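Local coordinates for twin-arginine translocation pathway signal protein (Burkholderia phytofirmans, PDB 2RJO), which probably serves as a periplasmic sugar-binding protein, holding beta-D-galactopyranose in the cleft between its two alpha/beta lobes, at residues Thr16-Thr21 / Asn205-Leu210. Sequence-based numbering, arbitrary orientation.
Sequences TNPYYT and NDDMAL. With GAL (beta-D-galactopyranose), chain B; SO4 (sulfate ion), chain D.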
loop_
_atom_site.group_PDB
_atom_site.type_symbol
_atom_site.label_atom_id
_atom_site.label_comp_id
_atom_site.label_asym_id
_atom_site.label_seq_id
_atom_site.Cartn_x
_atom_site.Cartn_y
_atom_site.Cartn_z
ATOM N N THR A 16 4.276 -5.588 -11.591
ATOM C CA THR A 16 5.002 -6.780 -11.158
ATOM C C THR A 16 4.716 -7.162 -9.707
ATOM O O THR A 16 4.926 -8.306 -9.319
ATOM C CB THR A 16 6.538 -6.621 -11.378
ATOM O OG1 THR A 16 7.233 -7.628 -10.630
ATOM C CG2 THR A 16 7.023 -5.254 -10.945
ATOM N N ASN A 17 4.227 -6.202 -8.921
ATOM C CA ASN A 17 3.876 -6.412 -7.512
ATOM C C ASN A 17 2.398 -6.770 -7.464
ATOM O O ASN A 17 1.553 -5.954 -7.835
ATOM C CB ASN A 17 4.107 -5.117 -6.718
ATOM C CG ASN A 17 3.777 -5.259 -5.227
ATOM O OD1 ASN A 17 2.971 -6.098 -4.830
ATOM N ND2 ASN A 17 4.393 -4.418 -4.403
ATOM N N PRO A 18 2.058 -7.980 -6.996
ATOM C CA PRO A 18 0.645 -8.376 -6.933
ATOM C C PRO A 18 -0.254 -7.365 -6.217
ATOM O O PRO A 18 -1.465 -7.308 -6.452
ATOM C CB PRO A 18 0.691 -9.746 -6.251
ATOM C CG PRO A 18 1.987 -9.729 -5.477
ATOM C CD PRO A 18 2.927 -9.017 -6.413
ATOM N N TYR A 19 0.340 -6.559 -5.347
ATOM C CA TYR A 19 -0.425 -5.538 -4.645
ATOM C C TYR A 19 -1.104 -4.644 -5.687
ATOM O O TYR A 19 -2.302 -4.393 -5.617
ATOM C CB TYR A 19 0.496 -4.686 -3.760
ATOM C CG TYR A 19 -0.180 -3.444 -3.239
ATOM C CD1 TYR A 19 -0.999 -3.487 -2.111
ATOM C CD2 TYR A 19 -0.048 -2.232 -3.911
ATOM C CE1 TYR A 19 -1.676 -2.341 -1.664
ATOM C CE2 TYR A 19 -0.719 -1.086 -3.481
ATOM C CZ TYR A 19 -1.531 -1.142 -2.360
ATOM O OH TYR A 19 -2.188 -0.002 -1.947
ATOM N N TYR A 20 -0.318 -4.176 -6.650
ATOM C CA TYR A 20 -0.805 -3.302 -7.708
ATOM C C TYR A 20 -1.617 -4.026 -8.769
ATOM O O TYR A 20 -2.402 -3.399 -9.484
ATOM C CB TYR A 20 0.372 -2.564 -8.360
ATOM C CG TYR A 20 0.935 -1.470 -7.483
ATOM C CD1 TYR A 20 2.285 -1.447 -7.134
ATOM C CD2 TYR A 20 0.113 -0.453 -6.993
ATOM C CE1 TYR A 20 2.804 -0.433 -6.313
ATOM C CE2 TYR A 20 0.622 0.563 -6.174
ATOM C CZ TYR A 20 1.969 0.564 -5.840
ATOM O OH TYR A 20 2.478 1.558 -5.034
ATOM N N THR A 21 -1.421 -5.337 -8.893
ATOM C CA THR A 21 -2.187 -6.091 -9.867
ATOM C C THR A 21 -3.650 -5.995 -9.445
ATOM O O THR A 21 -4.531 -5.796 -10.277
ATOM C CB THR A 21 -1.772 -7.568 -9.901
ATOM O OG1 THR A 21 -0.401 -7.672 -10.310
ATOM C CG2 THR A 21 -2.643 -8.331 -10.889
ATOM N N ASN A 205 6.524 -5.141 3.280
ATOM C CA ASN A 205 5.392 -5.490 2.406
ATOM C C ASN A 205 5.517 -6.951 1.976
ATOM O O ASN A 205 6.548 -7.574 2.218
ATOM C CB ASN A 205 5.303 -4.534 1.198
ATOM C CG ASN A 205 6.237 -4.906 0.063
ATOM O OD1 ASN A 205 7.356 -5.353 0.285
ATOM N ND2 ASN A 205 5.788 -4.688 -1.167
ATOM N N ASP A 206 4.468 -7.513 1.377
ATOM C CA ASP A 206 4.507 -8.915 0.958
ATOM C C ASP A 206 5.537 -9.265 -0.108
ATOM O O ASP A 206 6.187 -10.304 -0.023
ATOM C CB ASP A 206 3.133 -9.382 0.456
ATOM C CG ASP A 206 2.123 -9.539 1.576
ATOM O OD1 ASP A 206 2.518 -9.415 2.753
ATOM O OD2 ASP A 206 0.937 -9.788 1.278
ATOM N N ASP A 207 5.676 -8.410 -1.119
ATOM C CA ASP A 207 6.617 -8.682 -2.191
ATOM C C ASP A 207 8.024 -8.934 -1.649
ATOM O O ASP A 207 8.670 -9.895 -2.050
ATOM C CB ASP A 207 6.636 -7.529 -3.199
ATOM C CG ASP A 207 6.960 -7.994 -4.609
ATOM O OD1 ASP A 207 6.267 -8.907 -5.108
ATOM O OD2 ASP A 207 7.901 -7.453 -5.236
HETATM N N MSE A 208 8.485 -8.087 -0.729
HETATM C CA MSE A 208 9.819 -8.247 -0.152
HETATM C C MSE A 208 9.886 -9.511 0.715
HETATM O O MSE A 208 10.916 -10.177 0.772
HETATM C CB MSE A 208 10.222 -7.005 0.674
HETATM C CG MSE A 208 10.308 -5.689 -0.124
HETATM SE SE MSE A 208 11.233 -4.326 0.679
HETATM C CE MSE A 208 10.194 -3.985 2.068
ATOM N N ALA A 209 8.791 -9.846 1.387
ATOM C CA ALA A 209 8.764 -11.051 2.217
ATOM C C ALA A 209 8.863 -12.290 1.332
ATOM O O ALA A 209 9.534 -13.258 1.685
ATOM C CB ALA A 209 7.484 -11.099 3.038
ATOM N N LEU A 210 8.192 -12.257 0.182
ATOM C CA LEU A 210 8.227 -13.388 -0.747
ATOM C C LEU A 210 9.622 -13.484 -1.336
ATOM O O LEU A 210 10.090 -14.565 -1.673
ATOM C CB LEU A 210 7.186 -13.217 -1.866
ATOM C CG LEU A 210 5.730 -13.366 -1.399
ATOM C CD1 LEU A 210 4.771 -13.031 -2.527
ATOM C CD2 LEU A 210 5.497 -14.781 -0.914
HETATM C C1 GAL B . 3.795 -0.761 -2.613
HETATM C C2 GAL B . 3.570 -1.541 -1.297
HETATM C C3 GAL B . 2.385 -0.901 -0.540
HETATM C C4 GAL B . 2.725 0.572 -0.249
HETATM C C5 GAL B . 2.967 1.260 -1.622
HETATM C C6 GAL B . 3.313 2.714 -1.377
HETATM O O1 GAL B . 4.909 -1.342 -3.315
HETATM O O2 GAL B . 3.259 -2.901 -1.594
HETATM O O3 GAL B . 2.168 -1.580 0.695
HETATM O O4 GAL B . 3.921 0.625 0.529
HETATM O O5 GAL B . 4.091 0.634 -2.324
HETATM O O6 GAL B . 3.522 3.324 -2.636
HETATM S S SO4 D . 6.435 -1.773 -6.419
HETATM O O1 SO4 D . 6.224 -1.426 -7.849
HETATM O O2 SO4 D . 6.707 -0.555 -5.624
HETATM O O3 SO4 D . 7.551 -2.744 -6.298
HETATM O O4 SO4 D . 5.196 -2.390 -5.902
HETATM O O HOH W 1 8.154 -7.005 -7.820
HETATM O O HOH W 2 3.353 -6.879 -2.332
#
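Asn205 faces Asn17 across the ligand cleft of a periplasmic binding protein fold, where two alpha/beta lobes bring the N-termini of helices 206-218 and 18-34 together around a bound galactose. Asn205 ND2 and Asn17 ND2 approach to 3.5 Å without bonding to each other; instead both turn to the sugar hydroxyl O2. Asn205 ND2 donates to O2 of the galactose at 3.1 Å, nearly straight at 160°, whereas the bond from Asn17 ND2 is weak. Each asparagine is also the N-cap of its helix. With CG of Asn205 between the backbone N and the carbonyl carbon (chi1 82°), OD1 is placed to accept from Met208 N, which lies above the carbonyl plane, while ND2 remains available to the ligand and makes a further weak bond to Trp178 O. Asn17 divides its amide likewise: OD1 takes Tyr19 N at 2.7 Å, and ND2 also donates to O4 of a sulfate ion, probably from the crystallisation liquor, which Arg13 holds as well.

The Asp206 carboxylate does not touch 16-21 and is bonded to Ser248 OG and Thr233 N. Asp207 supplies most of this segment's contact with 16-21. Its carboxylate stacks on the Asn17 amide with the planes 16° apart, the two side chains running antiparallel alongside one another, and OD1 lies 3.6 Å from Pro18 CD. The carboxylate's main polar partner is Ser180 N, which bonds to OD2. No direct hydrogen bond joins the segments; two waters span them. One links Asn17 OD1 to Asp207 N, weakly at the latter, and the other donates to Asp207 OD2 at 2.6 Å while hydrogen-bonded to Thr16 OG1 at 3.0 Å.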